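Local coordinates for copper-transporting ATPase (Sulfolobus solfataricus, PDB 2YJ5), which probably uses ATP hydrolysis to move copper ions across the cell membrane, this chain being its cytosolic ATP-binding and phosphorylation part, at residues S61-S66 with I97-K102; I25-T30 with G198-M203; S220-N225 with N232-I237; D105-V110 with Y122-P127. The protein carries 1 engineered substitution. All coordinates share one frame; numbering follows the deposited sequence.

In the fold
The contacts divide between two lobes. Contacts 1 and 4 belong to the antiparallel sheet of the nucleotide-binding lobe, where strands 98-103 and 106-112 are neighbours, so the two touch. Contact 1, buried beside the adenine of the bound ATP analogue, has no hydrogen bond between its segments but a carboxylate bonded to the base, while contact 4 lies at the surface and is built of backbone bonds, a side-chain amide and a water. Contacts 2 and 3 share the mainly parallel sheet of the phosphorylation-domain lobe, which has the haloacid dehalogenase-like core, through neighbouring strands 201-205 and 219-223. In both, an aspartate carboxylate accepts a backbone N-H; contact 3 is buried, contact 2 only partly.

Contact 1 of 4, residues S61-S66 with I97-K102; sequences SVEALS and IGVRGK. With A99 (5'-O-[(S)-hydroxy{[(R)-hydroxy({(S)-hydroxy[(1S)-1-(2-nitrophenyl)ethoxy]phosphoryl}oxy)phosphoryl]oxy}phosphoryl]adenosine), chain C.
Val62 and Glu63 of helix 53-63 rest on Val99 of strand 98-103, where a helix packs on the antiparallel sheet of the nucleotide-binding domain beside the adenine of the bound ATP analogue. Gly98 and Gly101 are the second and third glycines of the GxGxxG sequence known from this domain in type IB ATPases. Glu63, an ATP-binding residue, carries CG on CB anti to its carbonyl carbon. The side chain packs against Ala71, Ile74 and Val75 of helix 69-80; beyond CG it bends sharply at chi2 (-81°) and turns the carboxylate to the edge of the base. CD comes 3.4 Å from adenine N1. OE1 accepts a hydrogen bond from adenine N6 at 3.2 Å, nearly straight at 160°, and lies 4.1 Å from Val99 CG2. OE2 comes to 2.6 Å from adenine N1, a close approach of two atoms that both normally accept; the hydrogen bond is that of N6. Gly98 CA sits over one face of the base, 3.6 Å from C5. The backbone angles of Gly98 would press any side chain against the preceding carbonyl. Val62 points CG1 at the strand, where Gly101, having no side chain, leaves it room. Ser66 turns its hydroxyl to Glu93 and His68 N, while its CB lies 4.2 Å from Val99 CG2, the methyl that also approaches adenine N6 at 4.0 Å.

Contact 2 of 4, residues I25-T30 with G198-M203; sequences IKEIDT and GNKVLM
Asp29 and Asn199 meet at about a right angle, with carboxylate and amide planes turned 72° apart, where the loop ahead of strand 30-34 runs onto strand 201-205 of the phosphorylation domain. Asp29 OD1 lies 3.4 Å from Asn199 CG, a contact without a hydrogen bond. The bonding of the carboxylate goes elsewhere: OD2 accepts the backbone N-H of Lys200 at 2.6 Å on its syn side, somewhat out of the carboxylate plane, and OD1 takes the hydroxyl of Thr30 from above that plane. With CG set between the backbone N and the carbonyl carbon (chi1 67°), the acid group can curl back to both donors. A leucine in place of Asp29 would probably leave Lys200 N without this acceptor and the Thr30 hydroxyl free to turn. Lys200 O answers from just ahead of the strand, gripped by Asp29 N at 2.8 Å and by Thr30 N at 3.2 Å. The parallel pairing of Thr30 with Val201 then begins, and Leu202 N reaches Thr30 O at 2.9 Å. Glu27 and Lys200 run obliquely over one another; Glu27 OE1 touches Lys200 CE at 3.6 Å, and the salt bridge to NZ is long. On the buried side Ile28 CG1 lies 3.7 Å from Leu202 CB, with Val219 against both residues. Backbone and acid thus do the specific work, since every hydrogen bond between the segments uses a main-chain N-H, and the outer charges add a loose pairing.

Contact 3 of 4, residues S220-N225 with N232-I237; sequences SVAMGN and NVADII
The parallel pairing of strands 219-223 and 236-238, in the sheet of the haloacid dehalogenase-like fold, starts with an exchange of bonds between Ser220 and Asp235. Asp235 OD2 accepts the backbone N-H of Ser220 at 2.8 Å, from the anti side and 31° out of the carboxylate plane. In return, Ser220 OG accepts the N-H of Asp235 at 3.2 Å. The serine hydroxyl, held between its own backbone N and carbonyl carbon (chi1 58°), is placed to accept Asp235 N. An alanine in place of Asp235 would probably leave Ser220 N without its carboxylate partner and weaken the hold on the start of the pairing. Ser220 O then takes Ile236 N at 3.2 Å, with a weak second bond from Asp235 N. One step on, Ala222 N bonds to Ile236 O at 3.1 Å, and Ala222 O is approached by Ile237 CA at 3.3 Å, a CA-H...O contact. Side chains alternate between the faces. On one, Val221 and Ile236 lie side by side and point the same way, Val221 CG2 being 4.2 Å from Ile236 CB. The other carries Ala222, whose CB packs on Ala234 CB at 3.6 Å and, more loosely, on Ile237. Strand 201-205 continues the sheet beyond Val221 through bonds with Met203 and Gly205. Beyond Ile237, strand 14-16 adds an antiparallel neighbour at Ile15, while Leu246 of helix 243-250 packs on Val221.

Contact 4 of 4, residues D105-V110 with Y122-P127; sequences DKIIEV and YINGEP
Asn124 and Ile107 trade two hydrogen bonds at the open end of the hairpin of strands 106-112 and 119-123. Asn124 N donates to Ile107 O at 3.0 Å, and the side-chain OD1 of Asn124 accepts Ile107 N at 3.2 Å. That second bond is straight at the hydrogen (170°), yet the donor stands above the amide plane, 42° out of it. Asn124 swings its side chain back to the strand from the type I' turn of Ile123 to Glu126, which leads on to strand 126-134. Further along, Glu109 and Tyr122 form an antiparallel hydrogen-bonded pair: Tyr122 N reaches Glu109 O at 2.7 Å, and Glu109 N reaches Tyr122 O at 3.0 Å. Ile108 and Ile123 make the non-hydrogen-bonded pair between, Ile108 CG1 lying 4.2 Å from Ile123 CG1, on the face where Tyr58 of helix 53-63 packs. A water serves the turn: it accepts from Gly125 N at 2.8 Å, donates to Glu109 OE2 at 3.2 Å and, weakly, to Ile107 O. Glu109 OE1 forms a salt bridge with Lys111, whose charge also lies against the Tyr122 ring as a cation-pi contact. Both carboxylate oxygens of Glu109 therefore have partners, and the asparagine amide continues the ladder where the backbone turns away, so the pairing at this exposed end of the strands relies on side chains and solvent as well as on main chain.

Contact 1 of 4, residues S61-S66 with I97-K102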
loop_
_atom_site.group_PDB
_atom_site.type_symbol
_atom_site.label_atom_id
_atom_site.label_comp_id
_atom_site.label_asym_id
_atom_site.label_seq_id
_atom_site.Cartn_x
_atom_site.Cartn_y
_atom_site.Cartn_z
ATOM N N SER A 61 16.788 11.251 -15.954
ATOM C CA SER A 61 17.338 12.619 -15.861
ATOM C C SER A 61 16.281 13.645 -15.454
ATOM O O SER A 61 16.510 14.444 -14.547
ATOM C CB SER A 61 18.040 13.032 -17.162
ATOM O OG SER A 61 19.206 12.244 -17.354
ATOM N N VAL A 62 15.114 13.577 -16.099
ATOM C CA VAL A 62 13.982 14.447 -15.775
ATOM C C VAL A 62 13.319 14.126 -14.428
ATOM O O VAL A 62 12.866 15.041 -13.734
ATOM C CB VAL A 62 12.923 14.453 -16.893
ATOM C CG1 VAL A 62 11.892 15.501 -16.610
ATOM C CG2 VAL A 62 13.576 14.795 -18.246
ATOM N N GLU A 63 13.283 12.842 -14.040
ATOM C CA GLU A 63 12.619 12.443 -12.788
ATOM C C GLU A 63 13.510 12.761 -11.590
ATOM O O GLU A 63 13.042 12.779 -10.451
ATOM C CB GLU A 63 12.262 10.937 -12.773
ATOM C CG GLU A 63 11.136 10.499 -13.736
ATOM C CD GLU A 63 9.716 10.757 -13.195
ATOM O OE1 GLU A 63 9.550 11.619 -12.313
ATOM O OE2 GLU A 63 8.760 10.112 -13.671
ATOM N N ALA A 64 14.801 12.984 -11.842
ATOM C CA ALA A 64 15.735 13.374 -10.781
ATOM C C ALA A 64 15.423 14.747 -10.131
ATOM O O ALA A 64 15.922 15.048 -9.051
ATOM C CB ALA A 64 17.162 13.343 -11.302
ATOM N N LEU A 65 14.592 15.557 -10.785
ATOM C CA LEU A 65 14.213 16.886 -10.282
ATOM C C LEU A 65 12.892 16.848 -9.499
ATOM O O LEU A 65 12.484 17.842 -8.918
ATOM C CB LEU A 65 14.157 17.920 -11.434
ATOM C CG LEU A 65 15.533 18.203 -12.073
ATOM C CD1 LEU A 65 15.500 19.057 -13.345
ATOM C CD2 LEU A 65 16.458 18.834 -11.042
ATOM N N SER A 66 12.223 15.702 -9.484
ATOM C CA SER A 66 11.019 15.534 -8.667
ATOM C C SER A 66 11.336 14.827 -7.354
ATOM O O SER A 66 12.400 14.211 -7.213
ATOM C CB SER A 66 9.941 14.767 -9.446
ATOM O OG SER A 66 8.789 14.546 -8.645
ATOM N N ILE A 97 -0.344 14.528 -12.875
ATOM C CA ILE A 97 -0.013 14.113 -14.243
ATOM C C ILE A 97 1.409 13.543 -14.340
ATOM O O ILE A 97 1.606 12.349 -14.548
ATOM C CB ILE A 97 -0.169 15.295 -15.230
ATOM C CG1 ILE A 97 -1.633 15.735 -15.304
ATOM C CG2 ILE A 97 0.326 14.921 -16.617
ATOM C CD1 ILE A 97 -1.881 16.866 -16.279
ATOM N N GLY A 98 2.396 14.412 -14.179
ATOM C CA GLY A 98 3.773 13.982 -14.166
ATOM C C GLY A 98 4.753 15.101 -14.455
ATOM O O GLY A 98 4.634 16.210 -13.934
ATOM N N VAL A 99 5.707 14.810 -15.330
ATOM C CA VAL A 99 6.924 15.587 -15.393
ATOM C C VAL A 99 7.338 15.872 -16.838
ATOM O O VAL A 99 7.000 15.122 -17.740
ATOM C CB VAL A 99 8.009 14.850 -14.572
ATOM C CG1 VAL A 99 9.338 14.958 -15.202
ATOM C CG2 VAL A 99 8.029 15.370 -13.138
ATOM N N ARG A 100 8.038 16.973 -17.071
ATOM C CA ARG A 100 8.410 17.353 -18.433
ATOM C C ARG A 100 9.728 18.150 -18.453
ATOM O O ARG A 100 10.092 18.776 -17.451
ATOM C CB ARG A 100 7.277 18.158 -19.066
ATOM C CG ARG A 100 7.561 18.614 -20.464
ATOM C CD ARG A 100 6.735 19.841 -20.812
ATOM N NE ARG A 100 7.430 20.678 -21.786
ATOM C CZ ARG A 100 8.274 21.666 -21.477
ATOM N NH1 ARG A 100 8.534 21.973 -20.201
ATOM N NH2 ARG A 100 8.856 22.351 -22.457
ATOM N N GLY A 101 10.441 18.128 -19.583
ATOM C CA GLY A 101 11.752 18.768 -19.675
ATOM C C GLY A 101 12.491 18.585 -20.996
ATOM O O GLY A 101 12.057 17.832 -21.851
ATOM N N LYS A 102 13.613 19.278 -21.158
ATOM C CA LYS A 102 14.344 19.308 -22.433
ATOM C C LYS A 102 15.828 18.909 -22.319
ATOM O O LYS A 102 16.567 19.470 -21.513
ATOM C CB LYS A 102 14.206 20.697 -23.094
ATOM C CG LYS A 102 15.227 20.961 -24.200
ATOM C CD LYS A 102 14.625 21.718 -25.375
ATOM C CE LYS A 102 14.753 23.221 -25.199
ATOM N NZ LYS A 102 14.004 23.961 -26.262
HETATM C "C'" A99 C . 2.567 5.516 -5.152
HETATM N N1 A99 C . 6.284 10.577 -12.906
HETATM C C2 A99 C . 5.507 9.779 -13.661
HETATM N N3 A99 C . 4.167 9.692 -13.516
HETATM C C4 A99 C . 3.506 10.430 -12.591
HETATM C C5 A99 C . 4.293 11.324 -11.720
HETATM C C6 A99 C . 5.773 11.375 -11.933
HETATM N N6 A99 C . 6.602 12.176 -11.206
HETATM N N7 A99 C . 3.392 11.915 -10.909
HETATM C C8 A99 C . 2.151 11.438 -11.222
HETATM N N9 A99 C . 2.221 10.543 -12.223
HETATM P PA A99 C . -0.797 11.132 -8.264
HETATM P PB A99 C . -0.716 8.988 -6.489
HETATM P PG A99 C . 0.318 6.406 -6.382
HETATM O "O'L" A99 C . 1.006 4.164 -2.080
HETATM O "O'M" A99 C . 3.083 4.165 -1.742
HETATM C "C1'" A99 C . 2.347 1.873 -3.773
HETATM O O1A A99 C . -2.238 11.247 -7.819
HETATM C C1B A99 C . 1.081 9.813 -12.860
HETATM O O1B A99 C . -0.749 10.002 -5.363
HETATM O O1G A99 C . -0.204 6.094 -7.773
HETATM C "C2'" A99 C . 2.331 3.266 -3.724
HETATM N "N2'" A99 C . 2.136 3.886 -2.465
HETATM O "O2'" A99 C . 0.484 7.593 -13.419
HETATM O O2A A99 C . 0.239 12.157 -7.842
HETATM C C2B A99 C . 1.025 8.389 -12.357
HETATM O O2B A99 C . -1.937 8.165 -6.854
HETATM O O2G A99 C . 1.840 5.863 -6.335
HETATM C "C3'" A99 C . 2.530 4.023 -5.012
HETATM O "O3'" A99 C . -0.453 7.244 -10.773
HETATM O O3A A99 C . -0.212 9.707 -7.832
HETATM C C3B A99 C . 0.098 8.502 -11.165
HETATM O O3B A99 C . 0.531 7.998 -6.273
HETATM O O3G A99 C . -0.452 5.959 -5.156
HETATM C "C4'" A99 C . 2.717 3.293 -6.185
HETATM O "O4'" A99 C . -0.188 10.395 -12.511
HETATM C C4B A99 C . -0.937 9.480 -11.688
HETATM C "C5'" A99 C . 2.715 1.901 -6.169
HETATM O "O5'" A99 C . -0.737 10.991 -9.872
HETATM C C5B A99 C . -1.690 10.212 -10.586
HETATM C "C6'" A99 C . 2.535 1.200 -4.979
HETATM C "CM'" A99 C . 2.085 6.329 -3.947
#

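Contact 2 of 4, residues I25-T30 with G198-M203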
loop_
_atom_site.group_PDB
_atom_site.type_symbol
_atom_site.label_atom_id
_atom_site.label_comp_id
_atom_site.label_asym_id
_atom_site.label_seq_id
_atom_site.Cartn_x
_atom_site.Cartn_y
_atom_site.Cartn_z
ATOM N N ILE A 25 -12.360 -7.360 21.957
ATOM C CA ILE A 25 -11.692 -8.312 21.079
ATOM C C ILE A 25 -12.270 -9.716 21.171
ATOM O O ILE A 25 -12.262 -10.455 20.189
ATOM C CB ILE A 25 -10.171 -8.367 21.329
ATOM C CG1 ILE A 25 -9.469 -7.263 20.562
ATOM C CG2 ILE A 25 -9.587 -9.673 20.834
ATOM C CD1 ILE A 25 -8.007 -7.561 20.324
ATOM N N LYS A 26 -12.768 -10.086 22.344
ATOM C CA LYS A 26 -13.269 -11.440 22.537
ATOM C C LYS A 26 -14.339 -11.779 21.504
ATOM O O LYS A 26 -14.481 -12.936 21.095
ATOM C CB LYS A 26 -13.822 -11.618 23.956
ATOM N N GLU A 27 -15.076 -10.761 21.074
ATOM C CA GLU A 27 -16.251 -10.958 20.228
ATOM C C GLU A 27 -15.906 -11.100 18.750
ATOM O O GLU A 27 -16.601 -11.801 18.006
ATOM C CB GLU A 27 -17.221 -9.789 20.397
ATOM C CG GLU A 27 -17.494 -9.386 21.835
ATOM C CD GLU A 27 -18.343 -8.131 21.913
ATOM O OE1 GLU A 27 -18.539 -7.489 20.854
ATOM O OE2 GLU A 27 -18.816 -7.786 23.022
ATOM N N ILE A 28 -14.840 -10.418 18.337
ATOM C CA ILE A 28 -14.415 -10.352 16.934
ATOM C C ILE A 28 -14.579 -11.668 16.168
ATOM O O ILE A 28 -14.109 -12.710 16.612
ATOM C CB ILE A 28 -12.940 -9.854 16.825
ATOM C CG1 ILE A 28 -12.887 -8.328 16.698
ATOM C CG2 ILE A 28 -12.244 -10.486 15.627
ATOM C CD1 ILE A 28 -13.800 -7.590 17.626
ATOM N N ASP A 29 -15.242 -11.613 15.018
ATOM C CA ASP A 29 -15.418 -12.807 14.191
ATOM C C ASP A 29 -14.916 -12.641 12.743
ATOM O O ASP A 29 -14.786 -13.626 12.003
ATOM C CB ASP A 29 -16.882 -13.241 14.188
ATOM C CG ASP A 29 -17.784 -12.246 13.486
ATOM O OD1 ASP A 29 -17.891 -12.315 12.241
ATOM O OD2 ASP A 29 -18.392 -11.400 14.178
ATOM N N THR A 30 -14.637 -11.400 12.347
ATOM C CA THR A 30 -14.222 -11.092 10.982
ATOM C C THR A 30 -13.008 -10.168 10.996
ATOM O O THR A 30 -12.952 -9.239 11.805
ATOM C CB THR A 30 -15.372 -10.410 10.206
ATOM O OG1 THR A 30 -16.518 -11.263 10.218
ATOM C CG2 THR A 30 -14.980 -10.106 8.748
ATOM N N GLY A 198 -24.637 -7.859 11.747
ATOM C CA GLY A 198 -24.292 -8.309 13.089
ATOM C C GLY A 198 -22.886 -8.850 13.297
ATOM O O GLY A 198 -22.542 -9.286 14.400
ATOM N N ASN A 199 -22.067 -8.832 12.249
ATOM C CA ASN A 199 -20.683 -9.292 12.362
ATOM C C ASN A 199 -19.799 -8.344 13.177
ATOM O O ASN A 199 -19.914 -7.122 13.060
ATOM C CB ASN A 199 -20.085 -9.531 10.978
ATOM C CG ASN A 199 -20.423 -10.898 10.434
ATOM O OD1 ASN A 199 -21.182 -11.647 11.048
ATOM N ND2 ASN A 199 -19.866 -11.233 9.275
ATOM N N LYS A 200 -18.929 -8.909 14.012
ATOM C CA LYS A 200 -18.006 -8.102 14.807
ATOM C C LYS A 200 -16.639 -8.038 14.121
ATOM O O LYS A 200 -15.916 -9.033 14.036
ATOM C CB LYS A 200 -17.878 -8.642 16.238
ATOM C CG LYS A 200 -19.195 -8.745 17.007
ATOM C CD LYS A 200 -19.748 -7.380 17.384
ATOM C CE LYS A 200 -21.025 -7.519 18.206
ATOM N NZ LYS A 200 -21.576 -6.204 18.635
ATOM N N VAL A 201 -16.294 -6.845 13.646
ATOM C CA VAL A 201 -15.186 -6.659 12.726
ATOM C C VAL A 201 -13.940 -6.083 13.400
ATOM O O VAL A 201 -14.005 -5.072 14.109
ATOM C CB VAL A 201 -15.603 -5.709 11.566
ATOM C CG1 VAL A 201 -14.406 -5.368 10.690
ATOM C CG2 VAL A 201 -16.710 -6.314 10.731
ATOM N N LEU A 202 -12.800 -6.726 13.183
ATOM C CA LEU A 202 -11.534 -6.045 13.420
ATOM C C LEU A 202 -10.952 -5.630 12.074
ATOM O O LEU A 202 -10.961 -6.407 11.110
ATOM C CB LEU A 202 -10.534 -6.919 14.186
ATOM C CG LEU A 202 -9.326 -6.109 14.672
ATOM C CD1 LEU A 202 -8.695 -6.738 15.896
ATOM C CD2 LEU A 202 -8.273 -5.888 13.573
ATOM N N MET A 203 -10.456 -4.402 12.009
ATOM C CA MET A 203 -9.854 -3.914 10.785
ATOM C C MET A 203 -8.486 -3.289 11.018
ATOM O O MET A 203 -8.254 -2.607 12.022
ATOM C CB MET A 203 -10.765 -2.922 10.077
ATOM C CG MET A 203 -10.226 -2.554 8.704
ATOM S SD MET A 203 -11.271 -1.419 7.795
ATOM C CE MET A 203 -10.673 0.109 8.493
#

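Contact 3 of 4, residues S220-N225 with N232-I237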
loop_
_atom_site.group_PDB
_atom_site.type_symbol
_atom_site.label_atom_id
_atom_site.label_comp_id
_atom_site.label_asym_id
_atom_site.label_seq_id
_atom_site.Cartn_x
_atom_site.Cartn_y
_atom_site.Cartn_z
ATOM N N SER A 220 -10.110 -1.182 15.886
ATOM C CA SER A 220 -9.335 -0.656 14.776
ATOM C C SER A 220 -7.859 -0.588 15.143
ATOM O O SER A 220 -7.514 -0.301 16.293
ATOM C CB SER A 220 -9.867 0.730 14.366
ATOM O OG SER A 220 -9.830 1.647 15.457
ATOM N N VAL A 221 -6.994 -0.843 14.162
ATOM C CA VAL A 221 -5.555 -0.894 14.392
ATOM C C VAL A 221 -4.788 -0.120 13.305
ATOM O O VAL A 221 -4.919 -0.443 12.122
ATOM C CB VAL A 221 -5.071 -2.364 14.381
ATOM C CG1 VAL A 221 -3.572 -2.451 14.656
ATOM C CG2 VAL A 221 -5.880 -3.219 15.371
ATOM N N ALA A 222 -3.993 0.881 13.708
ATOM C CA ALA A 222 -3.154 1.669 12.792
ATOM C C ALA A 222 -1.641 1.380 12.908
ATOM O O ALA A 222 -1.091 1.343 14.018
ATOM C CB ALA A 222 -3.409 3.151 13.000
ATOM N N MET A 223 -0.973 1.203 11.761
ATOM C CA MET A 223 0.488 0.987 11.712
ATOM C C MET A 223 1.362 2.128 12.291
ATOM O O MET A 223 0.896 3.259 12.483
ATOM C CB MET A 223 0.948 0.706 10.274
ATOM C CG MET A 223 0.196 -0.417 9.569
ATOM S SD MET A 223 0.643 -2.073 10.114
ATOM C CE MET A 223 2.377 -2.121 9.660
ATOM N N GLY A 224 2.638 1.816 12.532
ATOM C CA GLY A 224 3.598 2.757 13.100
ATOM C C GLY A 224 3.996 3.908 12.189
ATOM O O GLY A 224 4.338 5.002 12.653
ATOM N N ASN A 225 3.960 3.656 10.886
ATOM C CA ASN A 225 4.139 4.711 9.894
ATOM C C ASN A 225 2.803 5.281 9.401
ATOM O O ASN A 225 2.257 6.227 9.985
ATOM C CB ASN A 225 4.983 4.205 8.718
ATOM C CG ASN A 225 4.725 2.733 8.389
ATOM O OD1 ASN A 225 3.577 2.293 8.253
ATOM N ND2 ASN A 225 5.802 1.968 8.262
ATOM N N ASN A 232 -5.847 9.323 15.341
ATOM C CA ASN A 232 -6.280 9.407 16.731
ATOM C C ASN A 232 -7.563 8.597 16.887
ATOM O O ASN A 232 -8.215 8.606 17.933
ATOM C CB ASN A 232 -6.499 10.862 17.148
ATOM N N VAL A 233 -7.900 7.884 15.818
ATOM C CA VAL A 233 -9.111 7.081 15.753
ATOM C C VAL A 233 -8.861 5.621 16.146
ATOM O O VAL A 233 -9.771 4.929 16.615
ATOM C CB VAL A 233 -9.697 7.095 14.321
ATOM C CG1 VAL A 233 -10.108 8.505 13.924
ATOM C CG2 VAL A 233 -8.692 6.519 13.318
ATOM N N ALA A 234 -7.629 5.158 15.942
ATOM C CA ALA A 234 -7.290 3.751 16.161
ATOM C C ALA A 234 -7.239 3.354 17.637
ATOM O O ALA A 234 -6.625 4.040 18.454
ATOM C CB ALA A 234 -5.970 3.422 15.483
ATOM N N ASP A 235 -7.871 2.234 17.971
ATOM C CA ASP A 235 -7.812 1.710 19.335
ATOM C C ASP A 235 -6.383 1.292 19.675
ATOM O O ASP A 235 -5.947 1.400 20.825
ATOM C CB ASP A 235 -8.764 0.526 19.498
ATOM C CG ASP A 235 -10.183 0.865 19.085
ATOM O OD1 ASP A 235 -10.685 1.907 19.539
ATOM O OD2 ASP A 235 -10.792 0.109 18.299
ATOM N N ILE A 236 -5.654 0.841 18.656
ATOM C CA ILE A 236 -4.314 0.310 18.848
ATOM C C ILE A 236 -3.331 0.888 17.833
ATOM O O ILE A 236 -3.715 1.271 16.732
ATOM C CB ILE A 236 -4.329 -1.218 18.712
ATOM C CG1 ILE A 236 -5.246 -1.830 19.764
ATOM C CG2 ILE A 236 -2.944 -1.788 18.844
ATOM C CD1 ILE A 236 -5.492 -3.304 19.564
ATOM N N ILE A 237 -2.062 0.968 18.214
ATOM C CA ILE A 237 -1.018 1.322 17.269
ATOM C C ILE A 237 0.130 0.322 17.275
ATOM O O ILE A 237 0.784 0.113 18.293
ATOM C CB ILE A 237 -0.464 2.721 17.502
ATOM C CG1 ILE A 237 -1.380 3.764 16.857
ATOM C CG2 ILE A 237 0.930 2.830 16.898
ATOM C CD1 ILE A 237 -2.693 3.992 17.597
#

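Contact 4 of 4, residues D105-V110 with Y122-P127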
loop_
_atom_site.group_PDB
_atom_site.type_symbol
_atom_site.label_atom_id
_atom_site.label_comp_id
_atom_site.label_asym_id
_atom_site.label_seq_id
_atom_site.Cartn_x
_atom_site.Cartn_y
_atom_site.Cartn_z
ATOM N N ASP A 105 18.092 19.153 -27.127
ATOM C CA ASP A 105 17.109 19.589 -28.122
ATOM C C ASP A 105 15.894 18.665 -28.352
ATOM O O ASP A 105 15.168 18.822 -29.347
ATOM C CB ASP A 105 17.795 19.901 -29.459
ATOM N N LYS A 106 15.654 17.721 -27.442
ATOM C CA LYS A 106 14.452 16.882 -27.531
ATOM C C LYS A 106 13.515 17.099 -26.353
ATOM O O LYS A 106 13.968 17.240 -25.218
ATOM C CB LYS A 106 14.838 15.409 -27.618
ATOM C CG LYS A 106 15.564 15.044 -28.900
ATOM C CD LYS A 106 16.794 14.201 -28.606
ATOM C CE LYS A 106 16.595 12.737 -28.976
ATOM N NZ LYS A 106 17.929 12.076 -29.229
ATOM N N ILE A 107 12.208 17.111 -26.615
ATOM C CA ILE A 107 11.225 17.254 -25.536
ATOM C C ILE A 107 10.893 15.890 -24.895
ATOM O O ILE A 107 10.480 14.954 -25.574
ATOM C CB ILE A 107 9.916 17.930 -26.015
ATOM C CG1 ILE A 107 10.204 19.250 -26.740
ATOM C CG2 ILE A 107 8.978 18.171 -24.840
ATOM C CD1 ILE A 107 10.980 20.250 -25.903
ATOM N N ILE A 108 11.068 15.784 -23.585
ATOM C CA ILE A 108 10.822 14.517 -22.908
ATOM C C ILE A 108 9.737 14.631 -21.841
ATOM O O ILE A 108 9.855 15.446 -20.936
ATOM C CB ILE A 108 12.122 13.973 -22.278
ATOM C CG1 ILE A 108 13.110 13.606 -23.394
ATOM C CG2 ILE A 108 11.834 12.763 -21.396
ATOM C CD1 ILE A 108 14.500 13.900 -23.072
ATOM N N GLU A 109 8.686 13.819 -21.957
ATOM C CA GLU A 109 7.665 13.715 -20.902
ATOM C C GLU A 109 7.571 12.307 -20.320
ATOM O O GLU A 109 7.698 11.297 -21.033
ATOM C CB GLU A 109 6.273 14.075 -21.415
ATOM C CG GLU A 109 6.122 15.445 -22.023
ATOM C CD GLU A 109 4.814 15.567 -22.803
ATOM O OE1 GLU A 109 3.776 15.885 -22.177
ATOM O OE2 GLU A 109 4.827 15.318 -24.033
ATOM N N VAL A 110 7.310 12.262 -19.021
ATOM C CA VAL A 110 7.062 11.025 -18.321
ATOM C C VAL A 110 5.721 11.116 -17.590
ATOM O O VAL A 110 5.545 11.947 -16.689
ATOM C CB VAL A 110 8.154 10.754 -17.292
ATOM C CG1 VAL A 110 7.923 9.389 -16.659
ATOM C CG2 VAL A 110 9.547 10.868 -17.947
ATOM N N TYR A 122 7.585 9.706 -23.244
ATOM C CA TYR A 122 7.380 10.290 -24.572
ATOM C C TYR A 122 8.585 11.123 -25.019
ATOM O O TYR A 122 9.141 11.903 -24.240
ATOM C CB TYR A 122 6.116 11.169 -24.626
ATOM C CG TYR A 122 4.790 10.466 -24.388
ATOM C CD1 TYR A 122 4.398 10.090 -23.112
ATOM C CD2 TYR A 122 3.908 10.219 -25.434
ATOM C CE1 TYR A 122 3.186 9.462 -22.884
ATOM C CE2 TYR A 122 2.681 9.586 -25.215
ATOM C CZ TYR A 122 2.332 9.214 -23.932
ATOM O OH TYR A 122 1.127 8.595 -23.692
ATOM N N ILE A 123 8.972 10.960 -26.281
ATOM C CA ILE A 123 10.052 11.744 -26.857
ATOM C C ILE A 123 9.554 12.398 -28.153
ATOM O O ILE A 123 9.153 11.700 -29.092
ATOM C CB ILE A 123 11.310 10.894 -27.141
ATOM C CG1 ILE A 123 11.924 10.363 -25.833
ATOM C CG2 ILE A 123 12.325 11.706 -27.927
ATOM C CD1 ILE A 123 13.263 9.599 -26.021
ATOM N N ASN A 124 9.583 13.734 -28.187
ATOM C CA ASN A 124 8.954 14.501 -29.261
ATOM C C ASN A 124 7.562 13.936 -29.618
ATOM O O ASN A 124 7.302 13.600 -30.779
ATOM C CB ASN A 124 9.845 14.561 -30.516
ATOM C CG ASN A 124 11.068 15.495 -30.363
ATOM O OD1 ASN A 124 11.079 16.450 -29.581
ATOM N ND2 ASN A 124 12.094 15.215 -31.140
ATOM N N GLY A 125 6.686 13.816 -28.616
ATOM C CA GLY A 125 5.306 13.404 -28.839
ATOM C C GLY A 125 5.012 11.926 -29.105
ATOM O O GLY A 125 3.847 11.532 -29.121
ATOM N N GLU A 126 6.042 11.104 -29.316
ATOM C CA GLU A 126 5.827 9.668 -29.522
ATOM C C GLU A 126 6.247 8.812 -28.314
ATOM O O GLU A 126 7.331 8.989 -27.775
ATOM C CB GLU A 126 6.514 9.192 -30.816
ATOM C CG GLU A 126 5.649 9.434 -32.073
ATOM C CD GLU A 126 6.283 8.926 -33.359
ATOM O OE1 GLU A 126 7.529 9.031 -33.493
ATOM O OE2 GLU A 126 5.527 8.429 -34.234
ATOM N N PRO A 127 5.387 7.871 -27.892
ATOM C CA PRO A 127 5.741 7.048 -26.732
ATOM C C PRO A 127 6.733 5.961 -27.150
ATOM O O PRO A 127 6.419 5.176 -28.047
ATOM C CB PRO A 127 4.402 6.445 -26.319
ATOM C CG PRO A 127 3.608 6.351 -27.594
ATOM C CD PRO A 127 4.113 7.455 -28.512
HETATM O O HOH W 1 7.171 14.607 -26.022
#